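Side-chain contacts in tryptophanyl-tRNA synthetase (Campylobacter jejuni subsp. jejuni, PDB 3TZL), which probably catalyses the ATP-dependent attachment of tryptophan to tRNA(Trp), as a homodimeric class I aminoacyl-tRNA synthetase: residues 184-189 / 236-241; 42-47 / 84-89; 108-113 / 118-123. One frame throughout, in Å; residues are numbered along the deposited sequence.

Contact 1 (184-189 / 236-241); sequences VVVGTD and FKIAKL. With ADP (adenosine-5'-diphosphate), chain I.
Val-186 and Ile-238 carry this contact, and their side chains meet at about a right angle. Val-186 points at the helix and puts its CG1 methyl 3.7 Å from Ile-238 CG1. That methyl sits between the backbone N and the carbonyl carbon (chi1 69°), a position that turns it to the helix. The same methyl also reaches Lys-237, 3.9 Å from its CB. It therefore rests against two successive residues of the helix. Lys-237 also crosses Val-186 at about a right angle, but it lends only the root of its chain. Its amino end leads away and hydrogen-bonds the carbonyl of Glu-231. Ile-238 also touches the backbone of the valine: its CD1 lies 3.7 Å from Val-186 O. This is a van der Waals touch.

One residue earlier, Val-185 meets Leu-241 more loosely. Its CG2 approaches Leu-241 CD1 at 4.1 Å, and the two side chains cross obliquely. Phe-22 of helix 18-30 touches both of them. Ile-18 of the same helix touches Ile-238 and Leu-241.

The backbone of Val-185 serves the nucleotide. Its N donates to ADP N1 at 2.9 Å, with an N-H...N angle of 155°. ADP N6 donates to Val-185 O at 2.9 Å, with an angle of 159°. The pair of bonds reads the adenine edge from the main chain. Val-185 also shares backbone hydrogen bonding with Met-193 of the 'KMSKS' region.

No hydrogen bond joins the two segments. Aliphatic carbons back the loop on the helix side, while polar backbone atoms of Val-185 hold adenine. The chemistry thus divides the work: recognition of the base is polar, and the join to segment 236-241 is apolar.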
# COMPACT_ATOMS: atom_id res chain seq x y z
N VAL B 184 -37.87 -4.78 -2.50
CA VAL B 184 -37.35 -3.83 -3.46
C VAL B 184 -38.15 -2.53 -3.38
O VAL B 184 -39.33 -2.54 -3.02
CB VAL B 184 -37.39 -4.42 -4.89
CG1 VAL B 184 -36.55 -3.59 -5.85
CG2 VAL B 184 -36.89 -5.85 -4.87
N VAL B 185 -37.48 -1.42 -3.69
CA VAL B 185 -38.12 -0.12 -3.72
C VAL B 185 -38.36 0.28 -5.16
O VAL B 185 -37.44 0.29 -5.99
CB VAL B 185 -37.25 0.96 -3.02
CG1 VAL B 185 -37.71 2.35 -3.41
CG2 VAL B 185 -37.30 0.78 -1.50
N VAL B 186 -39.61 0.60 -5.47
CA VAL B 186 -39.98 0.94 -6.83
C VAL B 186 -39.60 2.39 -7.18
O VAL B 186 -39.81 3.31 -6.39
CB VAL B 186 -41.48 0.65 -7.10
CG1 VAL B 186 -42.38 1.62 -6.33
CG2 VAL B 186 -41.77 0.70 -8.58
N GLY B 187 -39.03 2.58 -8.36
CA GLY B 187 -38.68 3.90 -8.84
C GLY B 187 -39.86 4.62 -9.45
O GLY B 187 -40.95 4.04 -9.61
N THR B 188 -39.65 5.88 -9.81
CA THR B 188 -40.71 6.75 -10.33
C THR B 188 -41.37 6.21 -11.60
O THR B 188 -42.41 6.71 -12.02
CB THR B 188 -40.17 8.16 -10.63
OG1 THR B 188 -39.08 8.07 -11.56
CG2 THR B 188 -39.66 8.82 -9.35
N ASP B 189 -40.77 5.18 -12.19
CA ASP B 189 -41.21 4.67 -13.50
C ASP B 189 -41.73 3.25 -13.44
O ASP B 189 -42.04 2.67 -14.48
CB ASP B 189 -40.06 4.76 -14.52
CG ASP B 189 -38.89 3.83 -14.19
OD1 ASP B 189 -38.87 3.23 -13.09
OD2 ASP B 189 -37.98 3.71 -15.04
N PHE B 236 -48.78 5.13 -4.33
CA PHE B 236 -49.15 4.37 -3.14
C PHE B 236 -48.01 3.45 -2.69
O PHE B 236 -47.66 3.45 -1.52
CB PHE B 236 -50.43 3.57 -3.36
CG PHE B 236 -50.92 2.90 -2.11
CD1 PHE B 236 -51.78 3.56 -1.24
CD2 PHE B 236 -50.53 1.60 -1.81
CE1 PHE B 236 -52.23 2.95 -0.09
CE2 PHE B 236 -50.98 0.98 -0.66
CZ PHE B 236 -51.83 1.65 0.20
N LYS B 237 -47.45 2.68 -3.63
CA LYS B 237 -46.36 1.77 -3.31
C LYS B 237 -45.19 2.48 -2.63
O LYS B 237 -44.58 1.95 -1.70
CB LYS B 237 -45.85 1.07 -4.57
CG LYS B 237 -46.80 0.07 -5.18
CD LYS B 237 -46.19 -0.54 -6.44
CE LYS B 237 -46.94 -1.79 -6.89
NZ LYS B 237 -48.40 -1.56 -7.08
N ILE B 238 -44.88 3.69 -3.08
CA ILE B 238 -43.82 4.48 -2.46
C ILE B 238 -44.26 5.11 -1.13
O ILE B 238 -43.48 5.18 -0.18
CB ILE B 238 -43.29 5.56 -3.41
CG1 ILE B 238 -42.62 4.92 -4.63
CG2 ILE B 238 -42.26 6.47 -2.71
CD1 ILE B 238 -42.34 5.90 -5.73
N ALA B 239 -45.52 5.54 -1.06
CA ALA B 239 -46.04 6.11 0.19
C ALA B 239 -46.00 5.10 1.34
O ALA B 239 -45.76 5.49 2.48
CB ALA B 239 -47.44 6.64 -0.01
N LYS B 240 -46.23 3.83 1.03
CA LYS B 240 -46.27 2.76 2.02
C LYS B 240 -45.04 2.76 2.93
O LYS B 240 -45.14 2.43 4.12
CB LYS B 240 -46.36 1.38 1.35
CG LYS B 240 -47.66 1.11 0.63
CD LYS B 240 -47.59 -0.17 -0.18
CE LYS B 240 -47.48 -1.40 0.71
NZ LYS B 240 -48.75 -1.66 1.44
N LEU B 241 -43.90 3.13 2.36
CA LEU B 241 -42.62 3.08 3.04
C LEU B 241 -42.57 4.03 4.23
O LEU B 241 -41.79 3.83 5.17
CB LEU B 241 -41.50 3.47 2.06
CG LEU B 241 -41.33 2.62 0.81
CD1 LEU B 241 -40.33 3.26 -0.13
CD2 LEU B 241 -40.87 1.22 1.19
PB ADP I . -27.97 2.14 -7.78
O1B ADP I . -28.97 3.26 -7.73
O2B ADP I . -26.55 2.60 -8.02
O3B ADP I . -28.36 0.94 -8.63
PA ADP I . -26.63 1.38 -5.41
O1A ADP I . -26.28 2.69 -4.76
O2A ADP I . -25.59 0.68 -6.25
O3A ADP I . -27.99 1.62 -6.27
O5' ADP I . -27.12 0.36 -4.26
C5' ADP I . -26.46 0.29 -2.99
C4' ADP I . -27.28 -0.55 -2.02
O4' ADP I . -28.58 0.01 -1.83
C3' ADP I . -27.47 -1.96 -2.54
O3' ADP I . -26.66 -2.85 -1.76
C2' ADP I . -28.94 -2.29 -2.36
O2' ADP I . -29.12 -3.24 -1.31
C1' ADP I . -29.60 -0.99 -1.94
N9 ADP I . -30.61 -0.57 -2.96
C8 ADP I . -30.39 0.25 -4.01
N7 ADP I . -31.52 0.44 -4.74
C5 ADP I . -32.49 -0.27 -4.14
C6 ADP I . -33.93 -0.50 -4.40
N6 ADP I . -34.55 0.07 -5.46
N1 ADP I . -34.59 -1.31 -3.53
C2 ADP I . -33.98 -1.89 -2.48
N3 ADP I . -32.67 -1.72 -2.19
C4 ADP I . -31.89 -0.93 -2.97

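Contact 2 (42-47 / 84-89). With TRP (tryptophan), chain J.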
# COMPACT_ATOMS: atom_id res chain seq x y z
N ALA B 42 -14.99 4.33 3.01
CA ALA B 42 -13.84 3.69 2.38
C ALA B 42 -13.23 4.63 1.39
O ALA B 42 -13.33 4.41 0.20
CB ALA B 42 -14.28 2.41 1.67
N ASN B 43 -12.57 5.68 1.88
CA ASN B 43 -12.05 6.68 0.95
C ASN B 43 -10.79 6.27 0.17
O ASN B 43 -10.57 6.78 -0.92
CB ASN B 43 -11.92 8.09 1.59
CG ASN B 43 -10.88 8.17 2.71
OD1 ASN B 43 -10.70 7.23 3.47
ND2 ASN B 43 -10.23 9.33 2.83
N TYR B 44 -9.97 5.35 0.71
CA TYR B 44 -8.82 4.88 -0.10
C TYR B 44 -9.34 4.19 -1.34
O TYR B 44 -8.87 4.43 -2.45
CB TYR B 44 -7.90 3.91 0.67
CG TYR B 44 -6.97 4.57 1.66
CD1 TYR B 44 -6.33 5.76 1.38
CD2 TYR B 44 -6.72 3.98 2.89
CE1 TYR B 44 -5.45 6.34 2.30
CE2 TYR B 44 -5.87 4.54 3.81
CZ TYR B 44 -5.24 5.72 3.52
OH TYR B 44 -4.39 6.25 4.46
N HIS B 45 -10.35 3.35 -1.15
CA HIS B 45 -10.94 2.59 -2.26
C HIS B 45 -11.58 3.49 -3.31
O HIS B 45 -11.62 3.13 -4.48
CB HIS B 45 -11.97 1.59 -1.74
CG HIS B 45 -11.36 0.43 -1.00
ND1 HIS B 45 -10.91 -0.71 -1.64
CD2 HIS B 45 -11.15 0.23 0.32
CE1 HIS B 45 -10.42 -1.55 -0.75
NE2 HIS B 45 -10.56 -1.01 0.45
N ALA B 46 -12.08 4.66 -2.91
CA ALA B 46 -12.72 5.54 -3.90
C ALA B 46 -11.68 6.10 -4.84
O ALA B 46 -12.02 6.62 -5.90
CB ALA B 46 -13.51 6.66 -3.23
N MSE B 47 -10.40 6.02 -4.45
CA MSE B 47 -9.35 6.55 -5.30
C MSE B 47 -9.10 5.72 -6.55
O MSE B 47 -8.40 6.19 -7.45
CB MSE B 47 -8.05 6.70 -4.53
CG MSE B 47 -8.23 7.46 -3.25
SE MSE B 47 -6.59 7.61 -2.23
CE MSE B 47 -7.32 8.70 -0.76
N ASP B 84 -8.01 7.76 8.11
CA ASP B 84 -7.56 8.31 9.38
C ASP B 84 -6.84 7.24 10.19
O ASP B 84 -6.16 7.54 11.16
CB ASP B 84 -8.70 8.89 10.23
CG ASP B 84 -9.21 10.24 9.72
OD1 ASP B 84 -8.48 10.95 9.00
OD2 ASP B 84 -10.36 10.60 10.05
N VAL B 85 -7.04 5.98 9.81
CA VAL B 85 -6.33 4.89 10.49
C VAL B 85 -5.29 4.34 9.53
O VAL B 85 -5.57 3.45 8.72
CB VAL B 85 -7.29 3.82 11.03
CG1 VAL B 85 -6.52 2.72 11.75
CG2 VAL B 85 -8.29 4.45 11.98
N LYS B 86 -4.09 4.92 9.59
CA LYS B 86 -3.08 4.69 8.57
C LYS B 86 -2.50 3.29 8.61
O LYS B 86 -1.91 2.85 7.63
CB LYS B 86 -1.95 5.71 8.70
CG LYS B 86 -2.38 7.16 8.71
CD LYS B 86 -2.86 7.60 7.36
CE LYS B 86 -2.89 9.12 7.34
NZ LYS B 86 -3.65 9.49 6.12
N GLU B 87 -2.64 2.62 9.76
CA GLU B 87 -2.15 1.25 9.93
C GLU B 87 -2.59 0.35 8.78
O GLU B 87 -1.85 -0.56 8.38
CB GLU B 87 -2.63 0.64 11.25
CG GLU B 87 -1.86 1.11 12.49
CD GLU B 87 -2.20 2.55 12.94
OE1 GLU B 87 -3.15 3.17 12.40
OE2 GLU B 87 -1.49 3.07 13.84
N VAL B 88 -3.77 0.61 8.24
CA VAL B 88 -4.29 -0.23 7.17
C VAL B 88 -3.39 -0.32 5.94
O VAL B 88 -3.34 -1.36 5.28
CB VAL B 88 -5.75 0.12 6.77
CG1 VAL B 88 -5.80 1.39 5.89
CG2 VAL B 88 -6.38 -1.07 6.08
N MSE B 89 -2.66 0.76 5.65
CA MSE B 89 -1.72 0.78 4.51
C MSE B 89 -0.52 -0.13 4.75
O MSE B 89 -0.06 -0.81 3.84
CB MSE B 89 -1.20 2.19 4.28
CG MSE B 89 -2.24 3.12 3.76
SE MSE B 89 -2.36 2.96 1.83
CE MSE B 89 -3.17 1.28 1.45
N TRP J . -15.55 -2.94 -1.68
CA TRP J . -16.71 -2.43 -0.94
C TRP J . -17.75 -1.86 -1.89
O TRP J . -18.89 -1.58 -1.50
CB TRP J . -16.29 -1.37 0.09
CG TRP J . -15.31 -1.91 1.09
CD1 TRP J . -13.99 -1.60 1.21
CD2 TRP J . -15.59 -2.90 2.08
NE1 TRP J . -13.42 -2.32 2.24
CE2 TRP J . -14.39 -3.14 2.79
CE3 TRP J . -16.74 -3.60 2.45
CZ2 TRP J . -14.31 -4.05 3.84
CZ3 TRP J . -16.67 -4.51 3.49
CH2 TRP J . -15.46 -4.72 4.18
OXT TRP J . -17.46 -1.68 -3.08
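The tryptophan pocket and the dimer interface meet at this contact, where Tyr-44 packs against Met-89, a selenomethionine. The selenium of Met-89 stands over one face of the Tyr-44 ring, 4.4 Å from its centroid and 14° off the normal. This is a Met-aromatic contact. Bends at chi2 (-85°) and chi3 (72°) fold the selenium back over the ring. Val-88 CG1 comes to the ring edge, 3.8 Å from Tyr-44 CE2. Lys-86 crosses the tyrosine at about a right angle, with CD 3.5 Å from Tyr-44 OH. Glu-90 of the second subunit accepts a hydrogen bond from this hydroxyl and forms a salt bridge with Lys-86 NZ, tying both polar ends to the partner chain. The next residue along, His-45, belongs to the pocket, with TRP CD1 over one face of its imidazole and 3.5 Å from His-45 CD2. Its NE2 hydrogen-bonds Asp-134, which also bonds the ligand. The contact joins the short, weakly bonded helix 43-46, which follows strand 36-41, to the turn that leads into helix 87-96 and its first residues, which follow strand 78-81. Helix 122-137 packs beside them, touching His-45, Val-88 and Met-89.

Contact 3 (108-113 / 118-123); sequences HSYKDK and LSASHG
Tyr-110 and Lys-113 are the residues of helix 108-115 that meet the returning chain. Before them, Ser-109 turns its hydroxyl to His-152, so this turn of the helix is also tied to helix 150-167.

Tyr-110 comes first. Its CG lies opposite the backbone N (chi1 168°), and this carries the ring out to Ala-120. The alanine CB points back at the helix and lies 3.7 Å from Tyr-110 CE1 and 3.8 Å from Tyr-110 CD1. The methyl meets the ring obliquely. Phe-125 meets the same ring edge-to-face, and Glu-105 of the second subunit packs on the tyrosine.

Lys-113 comes one helical turn later and gives most of the buried surface on its side. Its chain bends at chi2 (90°) and runs across Leu-118 at about a right angle. Lys-113 CD lies 3.6 Å from Leu-118 CD1. Farther along, Lys-113 CE passes 3.7 Å from Ser-119 O. The lysine thus uses its methylenes here. The leucine also closes on the backbone, with Leu-118 CB 3.6 Å from Lys-113 O. Both Lys-113 and Leu-118 touch a crystal neighbour, so their exact poses may owe something to the lattice.

The contact lies at the surface, where the second subunit also reaches it. The returning chain then enters helix 122-137. Ser-121 is its N-cap, and the OG accepts a hydrogen bond from Leu-124 N. The whole is a helix-loop-helix connection: a short turn reverses the chain, and an extended run packs back along the first helix before the N-capped second helix begins.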
# COMPACT_ATOMS: atom_id res chain seq x y z
N HIS B 108 -13.28 -11.13 -10.16
CA HIS B 108 -14.16 -10.73 -11.24
C HIS B 108 -14.05 -9.24 -11.52
O HIS B 108 -14.09 -8.82 -12.67
CB HIS B 108 -15.60 -11.12 -10.92
CG HIS B 108 -15.86 -12.59 -11.04
ND1 HIS B 108 -15.77 -13.26 -12.24
CD2 HIS B 108 -16.19 -13.52 -10.11
CE1 HIS B 108 -16.04 -14.54 -12.05
NE2 HIS B 108 -16.30 -14.72 -10.76
N SER B 109 -13.86 -8.45 -10.48
CA SER B 109 -13.73 -7.02 -10.63
C SER B 109 -12.57 -6.65 -11.56
O SER B 109 -12.64 -5.67 -12.26
CB SER B 109 -13.61 -6.31 -9.28
OG SER B 109 -12.78 -7.01 -8.36
N TYR B 110 -11.53 -7.45 -11.58
CA TYR B 110 -10.40 -7.23 -12.49
C TYR B 110 -10.63 -7.94 -13.82
O TYR B 110 -10.40 -7.35 -14.88
CB TYR B 110 -9.09 -7.69 -11.84
CG TYR B 110 -7.91 -7.77 -12.80
CD1 TYR B 110 -7.19 -6.63 -13.14
CD2 TYR B 110 -7.51 -8.99 -13.33
CE1 TYR B 110 -6.11 -6.70 -14.00
CE2 TYR B 110 -6.41 -9.07 -14.20
CZ TYR B 110 -5.72 -7.91 -14.53
OH TYR B 110 -4.64 -7.97 -15.39
N LYS B 111 -11.07 -9.19 -13.77
CA LYS B 111 -11.37 -9.93 -15.00
C LYS B 111 -12.41 -9.24 -15.87
O LYS B 111 -12.24 -9.14 -17.08
CB LYS B 111 -11.83 -11.37 -14.70
CG LYS B 111 -10.71 -12.29 -14.26
CD LYS B 111 -10.58 -13.52 -15.15
CE LYS B 111 -11.78 -14.45 -15.03
NZ LYS B 111 -11.67 -15.62 -15.96
N ASP B 112 -13.49 -8.75 -15.27
CA ASP B 112 -14.56 -8.11 -16.06
C ASP B 112 -14.08 -6.87 -16.81
O ASP B 112 -14.54 -6.59 -17.91
CB ASP B 112 -15.76 -7.77 -15.18
CG ASP B 112 -16.41 -8.99 -14.57
OD1 ASP B 112 -16.09 -10.12 -15.01
OD2 ASP B 112 -17.24 -8.82 -13.65
N LYS B 113 -13.14 -6.14 -16.20
CA LYS B 113 -12.58 -4.93 -16.79
C LYS B 113 -11.73 -5.26 -18.01
O LYS B 113 -11.88 -4.65 -19.06
CB LYS B 113 -11.71 -4.22 -15.76
CG LYS B 113 -11.06 -2.93 -16.25
CD LYS B 113 -11.96 -1.74 -15.98
CE LYS B 113 -11.16 -0.45 -15.84
NZ LYS B 113 -11.96 0.58 -15.13
N LEU B 118 -10.99 -2.76 -21.72
CA LEU B 118 -10.30 -1.72 -20.96
C LEU B 118 -8.96 -2.17 -20.36
O LEU B 118 -8.71 -3.36 -20.18
CB LEU B 118 -11.19 -1.19 -19.84
CG LEU B 118 -12.64 -0.89 -20.23
CD1 LEU B 118 -13.45 -0.44 -19.01
CD2 LEU B 118 -12.69 0.17 -21.33
N SER B 119 -8.11 -1.19 -20.07
CA SER B 119 -6.87 -1.45 -19.34
C SER B 119 -7.11 -1.21 -17.86
O SER B 119 -7.89 -0.33 -17.48
CB SER B 119 -5.73 -0.58 -19.88
OG SER B 119 -5.14 0.20 -18.84
N ALA B 120 -6.45 -2.00 -17.02
CA ALA B 120 -6.62 -1.91 -15.59
C ALA B 120 -5.38 -1.34 -14.90
O ALA B 120 -4.25 -1.64 -15.27
CB ALA B 120 -6.98 -3.28 -15.01
N SER B 121 -5.60 -0.50 -13.90
CA SER B 121 -4.52 0.04 -13.10
C SER B 121 -4.14 -1.00 -12.07
O SER B 121 -4.94 -1.89 -11.73
CB SER B 121 -4.98 1.31 -12.36
OG SER B 121 -5.94 0.98 -11.36
N HIS B 122 -2.92 -0.89 -11.57
CA HIS B 122 -2.47 -1.70 -10.44
C HIS B 122 -3.43 -1.54 -9.27
O HIS B 122 -3.70 -2.49 -8.52
CB HIS B 122 -1.09 -1.23 -10.00
CG HIS B 122 -0.48 -2.08 -8.95
ND1 HIS B 122 -0.15 -1.61 -7.70
CD2 HIS B 122 -0.14 -3.39 -8.94
CE1 HIS B 122 0.39 -2.58 -6.98
NE2 HIS B 122 0.41 -3.67 -7.72
N GLY B 123 -3.96 -0.33 -9.12
CA GLY B 123 -4.90 -0.04 -8.05
C GLY B 123 -6.15 -0.89 -8.10
O GLY B 123 -6.58 -1.42 -7.07

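How the contacts relate
Contact 2 is buried, contact 1 is partly buried, and contact 3 lies at the surface. Contacts 2 and 3 both lie in the first half of the sequence. Their centres are 20 Å apart, both touch the second subunit, and helix 122-137 links them: it packs beside contact 2 and begins within contact 3. Contact 1 stands apart, its centre 36 Å from that of contact 2, on the opposite side of the chain's centre. No hydrogen bond is assigned across contacts 1 and 2. Contact 1 is aliphatic and backs the adenine site, contact 2 is built round an aromatic ring beside the tryptophan pocket, and contact 3 relies on a methyl group and lysine methylenes.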